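Local coordinates for protein cellulosomal scaffoldin (Bacteroides cellulosolvens, PDB 2XBT) that probably binds cellulose through this family 3b carbohydrate-binding module, one domain of the secreted scaffoldin of the bacterium's cellulosome, at residues A[3-14]-A[146-157]. Residues are numbered along the deposited sequence; the frame is centred on the assembly and turned at random.
Sequences PVQVNSDLKLLF and VAVYYNGALVYG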
loop_
_atom_site.group_PDB
_atom_site.type_symbol
_atom_site.label_atom_id
_atom_site.label_comp_id
_atom_site.label_asym_id
_atom_site.label_seq_id
_atom_site.Cartn_x
_atom_site.Cartn_y
_atom_site.Cartn_z
ATOM N N PRO A 3 11.363 8.636 -8.372
ATOM C CA PRO A 3 11.870 9.999 -8.203
ATOM C C PRO A 3 12.712 10.176 -6.940
ATOM O O PRO A 3 13.222 9.198 -6.377
ATOM C CB PRO A 3 10.584 10.821 -8.104
ATOM C CG PRO A 3 9.647 10.103 -9.010
ATOM C CD PRO A 3 9.987 8.629 -8.901
ATOM N N VAL A 4 12.863 11.427 -6.513
ATOM C CA VAL A 4 13.590 11.731 -5.289
ATOM C C VAL A 4 12.696 11.531 -4.071
ATOM O O VAL A 4 11.555 11.997 -4.036
ATOM C CB VAL A 4 14.146 13.173 -5.290
ATOM C CG1 VAL A 4 15.108 13.368 -6.442
ATOM C CG2 VAL A 4 13.013 14.193 -5.363
ATOM N N GLN A 5 13.227 10.832 -3.079
ATOM C CA GLN A 5 12.515 10.589 -1.833
ATOM C C GLN A 5 12.772 11.731 -0.851
ATOM O O GLN A 5 13.905 11.925 -0.398
ATOM C CB GLN A 5 12.994 9.266 -1.244
ATOM C CG GLN A 5 12.353 8.844 0.061
ATOM C CD GLN A 5 12.598 7.380 0.345
ATOM O OE1 GLN A 5 12.385 6.523 -0.522
ATOM N NE2 GLN A 5 13.059 7.079 1.547
ATOM N N VAL A 6 11.734 12.499 -0.529
ATOM C CA VAL A 6 11.904 13.592 0.421
ATOM C C VAL A 6 12.040 13.011 1.820
ATOM O O VAL A 6 11.524 11.933 2.115
ATOM C CB VAL A 6 10.753 14.609 0.363
ATOM C CG1 VAL A 6 10.501 15.029 -1.097
ATOM C CG2 VAL A 6 9.493 14.022 0.972
ATOM N N ASN A 7 12.769 13.711 2.673
ATOM C CA ASN A 7 12.963 13.246 4.027
ATOM C C ASN A 7 11.648 13.190 4.785
ATOM O O ASN A 7 10.742 14.000 4.573
ATOM C CB ASN A 7 13.981 14.118 4.763
ATOM C CG ASN A 7 15.392 13.924 4.245
ATOM O OD1 ASN A 7 15.667 12.987 3.491
ATOM N ND2 ASN A 7 16.299 14.800 4.653
ATOM N N SER A 8 11.551 12.205 5.662
ATOM C CA SER A 8 10.421 12.088 6.541
ATOM C C SER A 8 10.863 11.053 7.535
ATOM O O SER A 8 11.932 10.457 7.378
ATOM C CB SER A 8 9.190 11.598 5.772
ATOM O OG SER A 8 9.275 10.195 5.538
ATOM N N ASP A 9 10.051 10.818 8.553
ATOM C CA ASP A 9 10.349 9.748 9.487
ATOM C C ASP A 9 9.359 8.593 9.261
ATOM O O ASP A 9 9.070 7.814 10.172
ATOM C CB ASP A 9 10.269 10.270 10.929
ATOM C CG ASP A 9 11.322 11.345 11.232
ATOM O OD1 ASP A 9 12.430 11.279 10.654
ATOM O OD2 ASP A 9 11.041 12.249 12.058
ATOM N N LEU A 10 8.835 8.504 8.045
ATOM C CA LEU A 10 7.816 7.495 7.714
ATOM C C LEU A 10 8.436 6.209 7.177
ATOM O O LEU A 10 9.369 6.245 6.367
ATOM C CB LEU A 10 6.827 8.060 6.704
ATOM C CG LEU A 10 5.943 9.218 7.156
ATOM C CD1 LEU A 10 5.193 9.827 5.991
ATOM C CD2 LEU A 10 4.979 8.754 8.235
ATOM N N LYS A 11 7.920 5.075 7.631
ATOM C CA LYS A 11 8.422 3.776 7.199
ATOM C C LYS A 11 7.266 2.811 6.977
ATOM O O LYS A 11 6.316 2.798 7.754
ATOM C CB LYS A 11 9.379 3.241 8.259
ATOM C CG LYS A 11 9.777 1.802 8.125
ATOM C CD LYS A 11 10.830 1.465 9.184
ATOM C CE LYS A 11 11.034 -0.032 9.329
ATOM N NZ LYS A 11 12.052 -0.374 10.369
ATOM N N LEU A 12 7.340 2.010 5.910
ATOM C CA LEU A 12 6.272 1.067 5.608
ATOM C C LEU A 12 6.729 -0.356 5.848
ATOM O O LEU A 12 7.782 -0.759 5.360
ATOM C CB LEU A 12 5.825 1.207 4.151
ATOM C CG LEU A 12 4.600 0.405 3.711
ATOM C CD1 LEU A 12 3.375 0.886 4.457
ATOM C CD2 LEU A 12 4.375 0.514 2.204
ATOM N N LEU A 13 5.932 -1.102 6.606
ATOM C CA LEU A 13 6.103 -2.538 6.738
ATOM C C LEU A 13 5.003 -3.197 5.916
ATOM O O LEU A 13 3.904 -2.659 5.793
ATOM C CB LEU A 13 6.025 -2.971 8.205
ATOM C CG LEU A 13 7.090 -2.376 9.141
ATOM C CD1 LEU A 13 6.795 -2.728 10.596
ATOM C CD2 LEU A 13 8.482 -2.856 8.752
ATOM N N PHE A 14 5.299 -4.352 5.333
ATOM C CA PHE A 14 4.362 -4.964 4.414
ATOM C C PHE A 14 4.296 -6.468 4.664
ATOM O O PHE A 14 5.312 -7.100 4.966
ATOM C CB PHE A 14 4.813 -4.721 2.963
ATOM C CG PHE A 14 3.872 -5.277 1.928
ATOM C CD1 PHE A 14 2.866 -4.488 1.395
ATOM C CD2 PHE A 14 3.998 -6.588 1.494
ATOM C CE1 PHE A 14 2.001 -4.990 0.455
ATOM C CE2 PHE A 14 3.137 -7.108 0.559
ATOM C CZ PHE A 14 2.129 -6.315 0.036
ATOM N N VAL A 146 6.462 -1.014 -2.955
ATOM C CA VAL A 146 5.208 -0.286 -2.731
ATOM C C VAL A 146 5.602 1.131 -2.372
ATOM O O VAL A 146 6.517 1.327 -1.560
ATOM C CB VAL A 146 4.404 -0.872 -1.557
ATOM C CG1 VAL A 146 3.217 0.027 -1.214
ATOM C CG2 VAL A 146 3.924 -2.292 -1.901
ATOM N N ALA A 147 4.947 2.116 -2.967
ATOM C CA ALA A 147 5.349 3.512 -2.740
ATOM C C ALA A 147 4.369 4.238 -1.830
ATOM O O ALA A 147 3.156 4.044 -1.930
ATOM C CB ALA A 147 5.468 4.261 -4.052
ATOM N N VAL A 148 4.913 5.108 -0.976
ATOM C CA VAL A 148 4.098 5.945 -0.105
ATOM C C VAL A 148 4.404 7.420 -0.380
ATOM O O VAL A 148 5.569 7.798 -0.522
ATOM C CB VAL A 148 4.425 5.678 1.347
ATOM C CG1 VAL A 148 3.468 6.483 2.254
ATOM C CG2 VAL A 148 4.349 4.178 1.653
ATOM N N TYR A 149 3.358 8.231 -0.465
ATOM C CA TYR A 149 3.507 9.656 -0.745
ATOM C C TYR A 149 2.871 10.478 0.364
ATOM O O TYR A 149 1.871 10.074 0.948
ATOM C CB TYR A 149 2.840 10.005 -2.061
ATOM C CG TYR A 149 3.367 9.184 -3.216
ATOM C CD1 TYR A 149 4.274 9.721 -4.115
ATOM C CD2 TYR A 149 2.973 7.863 -3.386
ATOM C CE1 TYR A 149 4.755 8.973 -5.175
ATOM C CE2 TYR A 149 3.452 7.107 -4.429
ATOM C CZ TYR A 149 4.338 7.664 -5.317
ATOM O OH TYR A 149 4.801 6.899 -6.352
ATOM N N TYR A 150 3.446 11.645 0.634
ATOM C CA TYR A 150 2.842 12.570 1.571
ATOM C C TYR A 150 2.628 13.884 0.841
ATOM O O TYR A 150 3.581 14.503 0.375
ATOM C CB TYR A 150 3.724 12.750 2.795
ATOM C CG TYR A 150 3.013 13.468 3.913
ATOM C CD1 TYR A 150 2.086 12.805 4.703
ATOM C CD2 TYR A 150 3.254 14.812 4.161
ATOM C CE1 TYR A 150 1.427 13.452 5.721
ATOM C CE2 TYR A 150 2.594 15.472 5.181
ATOM C CZ TYR A 150 1.693 14.789 5.957
ATOM O OH TYR A 150 1.029 15.450 6.975
ATOM N N ASN A 151 1.367 14.281 0.698
ATOM C CA ASN A 151 1.029 15.396 -0.166
ATOM C C ASN A 151 1.575 15.252 -1.579
ATOM O O ASN A 151 1.951 16.243 -2.213
ATOM C CB ASN A 151 1.543 16.699 0.438
ATOM C CG ASN A 151 0.438 17.534 0.999
ATOM O OD1 ASN A 151 -0.715 17.107 1.034
ATOM N ND2 ASN A 151 0.774 18.734 1.448
ATOM N N GLY A 152 1.639 14.023 -2.072
ATOM C CA GLY A 152 2.093 13.801 -3.428
ATOM C C GLY A 152 3.597 13.659 -3.586
ATOM O O GLY A 152 4.075 13.380 -4.686
ATOM N N ALA A 153 4.347 13.846 -2.503
ATOM C CA ALA A 153 5.790 13.671 -2.550
ATOM C C ALA A 153 6.197 12.292 -2.040
ATOM O O ALA A 153 5.780 11.864 -0.965
ATOM C CB ALA A 153 6.482 14.748 -1.742
ATOM N N LEU A 154 7.037 11.609 -2.809
ATOM C CA LEU A 154 7.536 10.288 -2.420
ATOM C C LEU A 154 8.296 10.282 -1.102
ATOM O O LEU A 154 9.317 10.954 -0.953
ATOM C CB LEU A 154 8.436 9.735 -3.527
ATOM C CG LEU A 154 8.985 8.323 -3.341
ATOM C CD1 LEU A 154 7.841 7.315 -3.222
ATOM C CD2 LEU A 154 9.904 7.965 -4.504
ATOM N N VAL A 155 7.821 9.495 -0.146
ATOM C CA VAL A 155 8.491 9.372 1.144
ATOM C C VAL A 155 9.030 7.968 1.410
ATOM O O VAL A 155 9.862 7.777 2.302
ATOM C CB VAL A 155 7.567 9.798 2.331
ATOM C CG1 VAL A 155 7.256 11.298 2.283
ATOM C CG2 VAL A 155 6.278 8.979 2.318
ATOM N N TYR A 156 8.566 6.974 0.650
ATOM C CA TYR A 156 9.028 5.601 0.881
ATOM C C TYR A 156 8.823 4.755 -0.366
ATOM O O TYR A 156 7.819 4.904 -1.063
ATOM C CB TYR A 156 8.306 4.939 2.061
ATOM C CG TYR A 156 8.714 3.485 2.272
ATOM C CD1 TYR A 156 9.669 3.152 3.213
ATOM C CD2 TYR A 156 8.139 2.455 1.530
ATOM C CE1 TYR A 156 10.061 1.841 3.417
ATOM C CE2 TYR A 156 8.531 1.132 1.714
ATOM C CZ TYR A 156 9.500 0.833 2.662
ATOM O OH TYR A 156 9.904 -0.468 2.887
ATOM N N GLY A 157 9.781 3.880 -0.638
ATOM C CA GLY A 157 9.610 2.885 -1.680
ATOM C C GLY A 157 10.118 3.352 -3.023
ATOM O O GLY A 157 10.536 4.498 -3.176
HETATM O O HOH W 1 8.533 13.059 -4.972
HETATM O O HOH W 2 12.403 3.851 0.680
HETATM O O HOH W 3 11.107 9.621 3.502
HETATM O O HOH W 4 11.042 5.976 4.266
HETATM O O HOH W 5 7.300 -1.911 2.925
#
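At one edge of the CBM3 beta-sandwich, strand 10-14 of one sheet meets the C-terminal hairpin 147-156 of the other. Leu-12 lays its CB over one face of the Tyr-156 ring, a CH-pi contact 3.8 Å from the centroid and 18° off the normal. With Leu-12 CG anti to the backbone N (chi1 -173°), CD2 is carried to Val-146 CG1 (3.6 Å) and Val-148 CG2, while Leu-10 CD1 touches Val-155 CG2 at 3.9 Å. An alanine in place of Tyr-156 would probably cost Leu-12 CB the ring it lies on and leave water 5, which bridges Tyr-156 OH and Leu-12 O, without one of its partners. Before the strand, the N-terminal arm runs along the hairpin's outer strand, joined by one direct bond, Val-6 N to Leu-154 O (2.9 Å). Waters add further bridges: water 3 links Val-6 O, Ser-8 OG and Val-155 O, and water 4 joins Leu-10 O to that same carbonyl. Ser-8 OG also accepts from Leu-10 N (3.1 Å), an ST turn leading into the strand. Opposite Val-148 the outer strand carries a classic beta bulge at Val-155 and Tyr-156, and the hairpin, closed by a type I' turn, packs on the facing sheet as in the jelly-roll beta-sandwich of family 3 modules.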